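Local coordinates for protein (S)-ureidoglycine--glyoxylate transaminase (Bacillus subtilis, PDB 3ISL) that catalyses the pyridoxal-phosphate-dependent transamination between (S)-ureidoglycine and glyoxylate, giving oxalurate and glycine in the breakdown of purines, at residues A73-V78 with I170-A175; I91-R96 with L100-A105. One frame throughout, in Å; residues are numbered along the deposited sequence.

Both contacts lie in the pyridoxal-phosphate-binding part of a class-V aminotransferase, packed on one mixed sheet. Contact 1 sets helix 71-82 on strand 168-172; contact 2 sets helix 96-107 on strand 88-93, the strand that directly follows helix 71-82 in the chain. Both segments of contact 2 fall between those of contact 1 along the chain. Their centres are about 11 Å apart, and the two helices touch where Ile75 CG2 lies 3.6 Å from Leu101 CD2. In the sheet, strand 139-143 separates strands 88-93 and 168-172. Contact 1 places a carboxylate beside the cofactor's ring nitrogen, contact 2 builds the neighbouring apolar layer, and both reach the second subunit of the homodimer.

Contact 1: A73-V78 with I170-A175; sequences AGIEAV and IVDAVA. With PLP (pyridoxal-5'-phosphate), chain C.
Ile75 leans from its helix obliquely across the carboxylate of Asp172, its CD1 methyl 3.5 Å from Asp172 OD2. CG1 of Ile75 stands anti to its carbonyl carbon (chi1 -63°), and the extended end of the chain carries CD1 over to the aspartate. The same methyl reaches Val174, with Ile75 CD1 4.3 Å from Val174 CG2. One turn further along the helix, Val78 and Ile170 lie alongside each other, pointing opposite ways, and meet through Val78 CG1 and Ile170 CG2, 3.8 Å apart. Ile193 of the adjoining strand 191-193 packs against Ile75, Val78 and Ile170 alike. This is the cofactor end of strand 168-172 in the fold-type I (aspartate aminotransferase-like) architecture of class-V aminotransferases, where the aspartate faces the pyridine nitrogen: Asp172 OD2 lies 2.8 Å from PLP N1. The other carboxylate oxygen closes an Asx turn, Val174 N donating to Asp172 OD1 over 3.0 Å at 164°, which fixes the carboxylate's rotation. That turn also brings Val174 against the cofactor ring, its CG1 3.8 Å from PLP C5. With an asparagine in place of Asp172, the negative charge beside N1 would be lost, and the ring nitrogen would probably be less readily kept protonated. Thr70, Ser71, Arg72, Thr147 and Gln197 of the same chain, and Thr267 of the second subunit, supply further hydrogen bonds to the cofactor.

Contact 2: I91-R96 with L100-A105; sequences IPIYGR and LLTEIA
Methyl-to-methyl packing dominates where Ile91 and Ile93 of the strand press on Thr102 of the helix. Thr102 CG2 is the shared target: the slanting side chain of Ile91 puts its CD1 3.5 Å from Thr102 CG2, while Ile93 crosses Thr102 at about a right angle and brings Ile93 CD1 to 3.2 Å from Thr102 CG2, an unusually short separation that may partly reflect coordinate error. With OG1 of Thr102 set between the backbone N and the carbonyl carbon (chi1 77°), the CG2 methyl serves both isoleucines, and OG1 bonds the backbone oxygen of Tyr99, a turn earlier in the helix. Looser apolar contacts flank this centre, Ile91 CG2 lying 3.9 Å from Leu101 CB and Ile91 CD1 4.2 Å from Ala105 CB. The strand and helix segments run nearly antiparallel, at 150° with axes 9.3 Å apart, as the first two elements of a beta-alpha-beta unit completed by strand 111-116, whose Val112 packs on Ile91, Thr102 and Ala105. With no hydrogen bond between the two segments, helix and strand are held together here by packing of buried aliphatic groups.

Contact 1: A73-V78 with I170-A175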
ATOM      1  N   ALA A  73       5.491  -6.007  -3.032  1.00 26.05           N
ATOM      2  CA  ALA A  73       4.133  -6.380  -3.440  1.00 27.01           C
ATOM      3  C   ALA A  73       4.041  -6.193  -4.962  1.00 27.91           C
ATOM      4  O   ALA A  73       3.328  -6.941  -5.620  1.00 28.40           O
ATOM      5  CB  ALA A  73       3.109  -5.499  -2.742  1.00 25.47           C
ATOM      6  N   GLY A  74       4.710  -5.163  -5.496  1.00 25.41           N
ATOM      7  CA  GLY A  74       4.778  -4.987  -6.930  1.00 26.09           C
ATOM      8  C   GLY A  74       5.457  -6.175  -7.585  1.00 26.14           C
ATOM      9  O   GLY A  74       4.999  -6.690  -8.594  1.00 24.20           O
ATOM     10  N   ILE A  75       6.592  -6.579  -7.021  1.00 26.95           N
ATOM     11  CA  ILE A  75       7.322  -7.721  -7.532  1.00 26.16           C
ATOM     12  C   ILE A  75       6.474  -9.003  -7.471  1.00 26.63           C
ATOM     13  O   ILE A  75       6.413  -9.763  -8.435  1.00 25.55           O
ATOM     14  CB  ILE A  75       8.604  -7.930  -6.739  1.00 26.81           C
ATOM     15  CG1 ILE A  75       9.554  -6.707  -6.915  1.00 26.99           C
ATOM     16  CG2 ILE A  75       9.223  -9.316  -7.142  1.00 26.20           C
ATOM     17  CD1 ILE A  75      10.867  -6.804  -6.035  1.00 25.77           C
ATOM     18  N   GLU A  76       5.820  -9.231  -6.324  1.00 26.15           N
ATOM     19  CA  GLU A  76       4.945 -10.357  -6.143  1.00 26.42           C
ATOM     20  C   GLU A  76       3.767 -10.381  -7.142  1.00 27.37           C
ATOM     21  O   GLU A  76       3.469 -11.455  -7.740  1.00 26.81           O
ATOM     22  CB  GLU A  76       4.478 -10.466  -4.665  1.00 26.62           C
ATOM     23  CG  GLU A  76       3.582 -11.724  -4.405  1.00 26.68           C
ATOM     24  CD  GLU A  76       3.466 -12.079  -2.935  1.00 30.91           C
ATOM     25  OE1 GLU A  76       2.585 -12.879  -2.583  1.00 34.56           O
ATOM     26  OE2 GLU A  76       4.269 -11.582  -2.120  1.00 33.85           O
ATOM     27  N   ALA A  77       3.132  -9.226  -7.370  1.00 27.56           N
ATOM     28  CA  ALA A  77       1.995  -9.173  -8.306  1.00 27.47           C
ATOM     29  C   ALA A  77       2.460  -9.572  -9.720  1.00 27.50           C
ATOM     30  O   ALA A  77       1.793 -10.363 -10.388  1.00 26.56           O
ATOM     31  CB  ALA A  77       1.318  -7.804  -8.314  1.00 28.12           C
ATOM     32  N   VAL A  78       3.609  -9.045 -10.173  1.00 26.86           N
ATOM     33  CA  VAL A  78       4.110  -9.451 -11.475  1.00 25.51           C
ATOM     34  C   VAL A  78       4.375 -10.970 -11.438  1.00 26.24           C
ATOM     35  O   VAL A  78       3.833 -11.700 -12.266  1.00 26.19           O
ATOM     36  CB  VAL A  78       5.339  -8.660 -11.933  1.00 25.58           C
ATOM     37  CG1 VAL A  78       5.912  -9.278 -13.240  1.00 25.85           C
ATOM     38  CG2 VAL A  78       4.997  -7.153 -12.163  1.00 22.31           C
ATOM     39  N   ILE A 170      12.139 -10.621 -16.143  1.00 26.72           N
ATOM     40  CA  ILE A 170      11.427  -9.804 -15.149  1.00 26.76           C
ATOM     41  C   ILE A 170      12.471  -9.269 -14.197  1.00 26.82           C
ATOM     42  O   ILE A 170      13.188 -10.047 -13.591  1.00 26.90           O
ATOM     43  CB  ILE A 170      10.345 -10.640 -14.436  1.00 28.05           C
ATOM     44  CG1 ILE A 170       9.277 -11.060 -15.488  1.00 27.39           C
ATOM     45  CG2 ILE A 170       9.667  -9.852 -13.207  1.00 27.24           C
ATOM     46  CD1 ILE A 170       8.534 -12.200 -15.080  1.00 33.54           C
ATOM     47  N   VAL A 171      12.534  -7.946 -14.076  1.00 24.22           N
ATOM     48  CA  VAL A 171      13.640  -7.294 -13.414  1.00 23.94           C
ATOM     49  C   VAL A 171      13.184  -6.505 -12.186  1.00 24.00           C
ATOM     50  O   VAL A 171      12.260  -5.768 -12.249  1.00 22.91           O
ATOM     51  CB  VAL A 171      14.468  -6.372 -14.417  1.00 21.91           C
ATOM     52  CG1 VAL A 171      15.476  -5.504 -13.641  1.00 20.41           C
ATOM     53  CG2 VAL A 171      15.258  -7.244 -15.426  1.00 23.19           C
ATOM     54  N   ASP A 172      13.842  -6.698 -11.043  1.00 24.70           N
ATOM     55  CA  ASP A 172      13.573  -5.854  -9.906  1.00 24.99           C
ATOM     56  C   ASP A 172      14.510  -4.641 -10.100  1.00 25.56           C
ATOM     57  O   ASP A 172      15.736  -4.778  -9.924  1.00 27.12           O
ATOM     58  CB  ASP A 172      13.841  -6.689  -8.619  1.00 24.95           C
ATOM     59  CG  ASP A 172      14.144  -5.862  -7.380  1.00 25.57           C
ATOM     60  OD1 ASP A 172      14.314  -4.638  -7.407  1.00 25.31           O
ATOM     61  OD2 ASP A 172      14.291  -6.474  -6.333  1.00 24.28           O
ATOM     62  N   ALA A 173      13.956  -3.482 -10.525  1.00 25.03           N
ATOM     63  CA  ALA A 173      14.739  -2.238 -10.646  1.00 22.26           C
ATOM     64  C   ALA A 173      14.408  -1.281  -9.465  1.00 22.67           C
ATOM     65  O   ALA A 173      14.426  -0.077  -9.611  1.00 22.20           O
ATOM     66  CB  ALA A 173      14.531  -1.556 -12.033  1.00 21.11           C
ATOM     67  N   VAL A 174      14.091  -1.826  -8.302  1.00 22.37           N
ATOM     68  CA  VAL A 174      13.531  -1.029  -7.217  1.00 23.87           C
ATOM     69  C   VAL A 174      14.561   0.026  -6.725  1.00 23.47           C
ATOM     70  O   VAL A 174      14.208   1.149  -6.420  1.00 22.97           O
ATOM     71  CB  VAL A 174      13.043  -1.950  -6.056  1.00 24.63           C
ATOM     72  CG1 VAL A 174      13.061  -1.218  -4.742  1.00 25.75           C
ATOM     73  CG2 VAL A 174      11.648  -2.590  -6.352  1.00 23.42           C
ATOM     74  N   ALA A 175      15.826  -0.380  -6.619  1.00 25.05           N
ATOM     75  CA  ALA A 175      16.859   0.477  -6.101  1.00 25.23           C
ATOM     76  C   ALA A 175      17.488   1.345  -7.156  1.00 24.65           C
ATOM     77  O   ALA A 175      18.281   2.200  -6.809  1.00 26.54           O
ATOM     78  CB  ALA A 175      17.981  -0.365  -5.477  1.00 25.11           C
TER
HETATM   79  N1  PLP C 419      14.119  -4.951  -3.978  1.00 48.01           N
HETATM   80  C2  PLP C 419      15.398  -4.230  -3.866  1.00 54.08           C
HETATM   81  C2A PLP C 419      16.478  -4.355  -4.761  1.00 53.92           C
HETATM   82  C3  PLP C 419      15.653  -3.341  -2.813  1.00 55.09           C
HETATM   83  O3  PLP C 419      16.841  -2.663  -2.713  1.00 59.85           O
HETATM   84  C4  PLP C 419      14.719  -3.068  -1.839  1.00 54.47           C
HETATM   85  C4A PLP C 419      15.064  -2.038  -0.695  1.00 50.93           C
HETATM   86  C5  PLP C 419      13.492  -3.716  -1.912  1.00 55.92           C
HETATM   87  C6  PLP C 419      13.169  -4.657  -2.941  1.00 57.10           C
HETATM   88  C5A PLP C 419      12.534  -3.432  -0.803  1.00 55.45           C
HETATM   89  O4P PLP C 419      11.347  -3.021  -1.298  1.00 57.94           O
HETATM   90  P   PLP C 419      10.335  -2.634  -0.146  1.00 55.59           P
HETATM   91  O1P PLP C 419      11.003  -2.593   1.223  1.00 48.93           O
HETATM   92  O2P PLP C 419       9.161  -3.786  -0.390  1.00 47.17           O
HETATM   93  O3P PLP C 419       9.618  -1.165  -0.535  1.00 53.58           O

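Contact 2: I91-R96 with L100-A105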
ATOM      1  N   ILE A  91      16.718 -17.880 -11.618  1.00 20.61           N
ATOM      2  CA  ILE A  91      16.977 -16.685 -10.839  1.00 21.32           C
ATOM      3  C   ILE A  91      18.469 -16.642 -10.527  1.00 21.90           C
ATOM      4  O   ILE A  91      18.943 -17.389  -9.683  1.00 20.07           O
ATOM      5  CB  ILE A  91      16.160 -16.682  -9.543  1.00 22.81           C
ATOM      6  CG1 ILE A  91      14.688 -17.021  -9.859  1.00 25.94           C
ATOM      7  CG2 ILE A  91      16.282 -15.293  -8.825  1.00 19.71           C
ATOM      8  CD1 ILE A  91      13.735 -17.104  -8.641  1.00 30.01           C
ATOM      9  N   PRO A  92      19.200 -15.761 -11.195  1.00 22.09           N
ATOM     10  CA  PRO A  92      20.600 -15.627 -10.812  1.00 23.94           C
ATOM     11  C   PRO A  92      20.661 -14.668  -9.631  1.00 25.28           C
ATOM     12  O   PRO A  92      20.259 -13.536  -9.758  1.00 26.46           O
ATOM     13  CB  PRO A  92      21.285 -15.010 -12.068  1.00 22.22           C
ATOM     14  CG  PRO A  92      20.247 -14.965 -13.152  1.00 23.94           C
ATOM     15  CD  PRO A  92      18.871 -14.963 -12.384  1.00 23.14           C
ATOM     16  N   ILE A  93      21.228 -15.129  -8.523  1.00 26.13           N
ATOM     17  CA  ILE A  93      21.243 -14.439  -7.250  1.00 26.05           C
ATOM     18  C   ILE A  93      22.637 -13.973  -6.849  1.00 25.91           C
ATOM     19  O   ILE A  93      23.569 -14.771  -6.755  1.00 24.10           O
ATOM     20  CB  ILE A  93      20.724 -15.391  -6.199  1.00 26.49           C
ATOM     21  CG1 ILE A  93      19.228 -15.685  -6.461  1.00 24.51           C
ATOM     22  CG2 ILE A  93      20.902 -14.807  -4.752  1.00 25.19           C
ATOM     23  CD1 ILE A  93      18.832 -17.034  -5.783  1.00 23.39           C
ATOM     24  N   TYR A  94      22.803 -12.666  -6.648  1.00 25.90           N
ATOM     25  CA  TYR A  94      24.132 -12.170  -6.221  1.00 27.09           C
ATOM     26  C   TYR A  94      24.011 -11.294  -4.954  1.00 27.60           C
ATOM     27  O   TYR A  94      24.976 -10.646  -4.505  1.00 27.09           O
ATOM     28  CB  TYR A  94      24.842 -11.451  -7.376  1.00 25.78           C
ATOM     29  CG  TYR A  94      24.074 -10.283  -7.953  1.00 28.16           C
ATOM     30  CD1 TYR A  94      23.017 -10.475  -8.866  1.00 27.59           C
ATOM     31  CD2 TYR A  94      24.362  -8.983  -7.539  1.00 25.77           C
ATOM     32  CE1 TYR A  94      22.334  -9.400  -9.352  1.00 26.78           C
ATOM     33  CE2 TYR A  94      23.690  -7.909  -8.018  1.00 26.71           C
ATOM     34  CZ  TYR A  94      22.697  -8.099  -8.923  1.00 26.11           C
ATOM     35  OH  TYR A  94      22.033  -6.983  -9.327  1.00 24.78           O
ATOM     36  N   GLY A  95      22.815 -11.293  -4.367  1.00 27.23           N
ATOM     37  CA  GLY A  95      22.631 -10.636  -3.080  1.00 28.27           C
ATOM     38  C   GLY A  95      21.302 -10.957  -2.448  1.00 27.69           C
ATOM     39  O   GLY A  95      20.614 -11.862  -2.894  1.00 27.80           O
ATOM     40  N   ARG A  96      20.952 -10.215  -1.396  1.00 28.17           N
ATOM     41  CA  ARG A  96      19.805 -10.568  -0.576  1.00 28.13           C
ATOM     42  C   ARG A  96      18.492 -10.543  -1.330  1.00 27.24           C
ATOM     43  O   ARG A  96      17.641 -11.373  -1.092  1.00 26.71           O
ATOM     44  CB  ARG A  96      19.705  -9.676   0.683  1.00 29.19           C
ATOM     45  CG  ARG A  96      18.258  -9.580   1.265  1.00 30.91           C
ATOM     46  CD  ARG A  96      17.985  -8.185   1.943  1.00 42.99           C
ATOM     47  NE  ARG A  96      19.110  -7.729   2.835  1.00 46.31           N
ATOM     48  CZ  ARG A  96      19.601  -6.473   2.940  1.00 46.03           C
ATOM     49  NH1 ARG A  96      19.109  -5.444   2.230  1.00 44.96           N
ATOM     50  NH2 ARG A  96      20.625  -6.249   3.755  1.00 43.64           N
ATOM     51  N   LEU A 100      14.658 -13.038  -2.187  1.00 25.36           N
ATOM     52  CA  LEU A 100      13.252 -12.726  -2.148  1.00 26.11           C
ATOM     53  C   LEU A 100      12.547 -13.165  -3.441  1.00 25.80           C
ATOM     54  O   LEU A 100      11.432 -13.655  -3.411  1.00 25.02           O
ATOM     55  CB  LEU A 100      13.074 -11.209  -1.980  1.00 27.28           C
ATOM     56  CG  LEU A 100      11.725 -10.524  -1.946  1.00 29.73           C
ATOM     57  CD1 LEU A 100      10.880 -10.983  -0.751  1.00 32.86           C
ATOM     58  CD2 LEU A 100      12.004  -8.928  -1.933  1.00 32.89           C
ATOM     59  N   LEU A 101      13.189 -12.965  -4.590  1.00 25.51           N
ATOM     60  CA  LEU A 101      12.585 -13.424  -5.826  1.00 26.56           C
ATOM     61  C   LEU A 101      12.351 -14.939  -5.757  1.00 26.75           C
ATOM     62  O   LEU A 101      11.324 -15.405  -6.234  1.00 25.83           O
ATOM     63  CB  LEU A 101      13.504 -13.137  -7.028  1.00 27.25           C
ATOM     64  CG  LEU A 101      13.777 -11.678  -7.385  1.00 27.62           C
ATOM     65  CD1 LEU A 101      14.641 -11.703  -8.655  1.00 22.32           C
ATOM     66  CD2 LEU A 101      12.486 -10.852  -7.563  1.00 25.59           C
ATOM     67  N   THR A 102      13.305 -15.706  -5.188  1.00 27.77           N
ATOM     68  CA  THR A 102      13.140 -17.154  -5.192  1.00 29.28           C
ATOM     69  C   THR A 102      12.005 -17.571  -4.237  1.00 29.07           C
ATOM     70  O   THR A 102      11.196 -18.464  -4.539  1.00 29.31           O
ATOM     71  CB  THR A 102      14.459 -17.980  -4.949  1.00 30.70           C
ATOM     72  OG1 THR A 102      14.823 -17.970  -3.568  1.00 35.85           O
ATOM     73  CG2 THR A 102      15.619 -17.485  -5.774  1.00 28.32           C
ATOM     74  N   GLU A 103      11.940 -16.908  -3.095  1.00 27.98           N
ATOM     75  CA  GLU A 103      10.823 -17.090  -2.156  1.00 29.74           C
ATOM     76  C   GLU A 103       9.443 -16.949  -2.797  1.00 28.65           C
ATOM     77  O   GLU A 103       8.590 -17.825  -2.675  1.00 28.41           O
ATOM     78  CB  GLU A 103      10.951 -16.026  -1.084  1.00 30.50           C
ATOM     79  CG  GLU A 103      11.766 -16.411   0.046  1.00 35.63           C
ATOM     80  CD  GLU A 103      10.930 -17.194   0.970  1.00 43.47           C
ATOM     81  OE1 GLU A 103       9.716 -16.873   0.952  1.00 47.93           O
ATOM     82  OE2 GLU A 103      11.446 -18.115   1.657  1.00 42.90           O
ATOM     83  N   ILE A 104       9.239 -15.813  -3.450  1.00 28.50           N
ATOM     84  CA  ILE A 104       7.995 -15.498  -4.134  1.00 28.14           C
ATOM     85  C   ILE A 104       7.680 -16.541  -5.215  1.00 28.61           C
ATOM     86  O   ILE A 104       6.568 -17.100  -5.256  1.00 27.88           O
ATOM     87  CB  ILE A 104       8.058 -14.054  -4.727  1.00 27.23           C
ATOM     88  CG1 ILE A 104       7.982 -13.008  -3.602  1.00 26.14           C
ATOM     89  CG2 ILE A 104       6.906 -13.844  -5.644  1.00 27.55           C
ATOM     90  CD1 ILE A 104       8.613 -11.670  -3.930  1.00 26.91           C
ATOM     91  N   ALA A 105       8.648 -16.809  -6.106  1.00 29.28           N
ATOM     92  CA  ALA A 105       8.426 -17.773  -7.165  1.00 29.25           C
ATOM     93  C   ALA A 105       8.061 -19.152  -6.617  1.00 29.67           C
ATOM     94  O   ALA A 105       7.158 -19.824  -7.150  1.00 28.36           O
ATOM     95  CB  ALA A 105       9.678 -17.874  -8.121  1.00 29.04           C
TER